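Local coordinates for protein endo-b-1,4-glucanase (Nasutitermes takasagoensis, PDB 1KS8) that probably hydrolyses internal beta-1,4-glucosidic linkages of cellulose and related beta-glucans, as a family 9 glycosyl hydrolase with an (alpha/alpha)6 catalytic domain, at residues 268-271 against 272-275. Sequence-based numbering, arbitrary orientation.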
# COMPACT_ATOMS: atom_id res chain seq x y z
N THR A 268 -17.07 -15.75 6.17
CA THR A 268 -17.66 -17.07 6.39
C THR A 268 -18.04 -17.34 7.84
O THR A 268 -18.86 -18.22 8.12
CB THR A 268 -16.71 -18.18 5.94
OG1 THR A 268 -15.56 -18.20 6.80
CG2 THR A 268 -16.25 -17.95 4.50
N ASN A 269 -17.42 -16.61 8.77
CA ASN A 269 -17.67 -16.78 10.20
C ASN A 269 -17.15 -18.13 10.67
O ASN A 269 -17.46 -18.57 11.79
CB ASN A 269 -19.17 -16.67 10.51
CG ASN A 269 -19.45 -16.38 11.97
OD1 ASN A 269 -20.52 -16.70 12.49
ND2 ASN A 269 -18.50 -15.76 12.65
N LYS A 270 -16.37 -18.80 9.84
CA LYS A 270 -15.83 -20.11 10.19
C LYS A 270 -14.73 -20.02 11.24
O LYS A 270 -13.81 -19.20 11.14
CB LYS A 270 -15.30 -20.84 8.95
CG LYS A 270 -16.39 -21.28 7.99
CD LYS A 270 -15.81 -22.07 6.84
CE LYS A 270 -16.89 -22.52 5.87
NZ LYS A 270 -16.32 -23.36 4.78
N GLN A 271 -14.81 -20.88 12.25
CA GLN A 271 -13.84 -20.90 13.34
C GLN A 271 -12.41 -21.21 12.91
O GLN A 271 -11.46 -20.66 13.48
CB GLN A 271 -14.28 -21.91 14.41
CG GLN A 271 -13.35 -21.95 15.62
CD GLN A 271 -13.35 -20.64 16.40
OE1 GLN A 271 -12.30 -20.15 16.82
NE2 GLN A 271 -14.54 -20.08 16.61
N ALA A 272 -12.24 -22.08 11.92
CA ALA A 272 -10.91 -22.46 11.45
C ALA A 272 -10.04 -21.26 11.09
O ALA A 272 -8.87 -21.21 11.46
CB ALA A 272 -11.03 -23.41 10.26
N TYR A 273 -10.61 -20.31 10.36
CA TYR A 273 -9.85 -19.12 9.97
C TYR A 273 -9.50 -18.30 11.20
O TYR A 273 -8.39 -17.77 11.31
CB TYR A 273 -10.66 -18.27 8.99
CG TYR A 273 -11.03 -18.97 7.70
CD1 TYR A 273 -10.04 -19.50 6.86
CD2 TYR A 273 -12.36 -19.11 7.32
CE1 TYR A 273 -10.38 -20.13 5.67
CE2 TYR A 273 -12.71 -19.74 6.13
CZ TYR A 273 -11.72 -20.25 5.31
OH TYR A 273 -12.06 -20.87 4.13
N LYS A 274 -10.45 -18.19 12.13
CA LYS A 274 -10.24 -17.43 13.35
C LYS A 274 -9.12 -18.03 14.19
O LYS A 274 -8.37 -17.31 14.84
CB LYS A 274 -11.54 -17.36 14.16
CG LYS A 274 -12.70 -16.75 13.39
CD LYS A 274 -13.98 -16.75 14.21
CE LYS A 274 -15.16 -16.33 13.36
NZ LYS A 274 -16.42 -16.33 14.15
N ASP A 275 -9.01 -19.36 14.17
CA ASP A 275 -7.96 -20.04 14.93
C ASP A 275 -6.59 -19.63 14.39
O ASP A 275 -5.68 -19.31 15.15
CB ASP A 275 -8.08 -21.57 14.82
CG ASP A 275 -9.33 -22.11 15.50
OD1 ASP A 275 -9.74 -21.57 16.54
OD2 ASP A 275 -9.88 -23.11 14.99
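Thr268 and Tyr273 meet across the tight turn that links helix 257-268 to helix 271-286 on the surface of the (alpha/alpha)6 fold. Their side chains are roughly perpendicular, and Thr268 OG1 comes up to the edge of the ring, near its plane, 3.3 Å from Tyr273 CE2. A short branched hydroxyl suits this place. With chi1 at 67°, OG1 lies between the backbone N and the carbonyl carbon, where it can accept the N-H of Lys270 in a nearly straight ST-turn bond of 162°; it also bonds to Leu264 O in the preceding helix.

Asn269, the first residue past that helix, has a positive phi, a conformation that asparagine tolerates better than most residues. Lys270 follows at the N-cap position. Its extended aliphatic chain runs beside Tyr273 in the same direction, with Lys270 CB 3.8 Å from Tyr273 CD2 in an oblique approach, while NZ continues to a salt bridge with Glu236. Tyr273 OH bonds to the same carboxylate oxygen, so one acid in helix 229-241 receives both long side chains. The buried tyrosine also rests on Leu264 and Ala265 and meets Tyr239 edge-to-face.

Lys274 folds back over the turn instead. Lys274 CG lies 3.5 Å from Lys270 O, and the straight chain beyond carries Lys274 NZ to a weak 3.4 Å hydrogen bond with Asn269 O; a long, flexible residue can span this distance while its methylenes cover the backbone. Gln271 and Asp275, polar residues suited to an exposed first helical turn, cross nearly at right angles, with Gln271 CG 3.7 Å from Asp275 OD2. In the backbone of this pair Asp275 N donates to Gln271 O at 2.9 Å, an i to i+4 bond at the start of the helix.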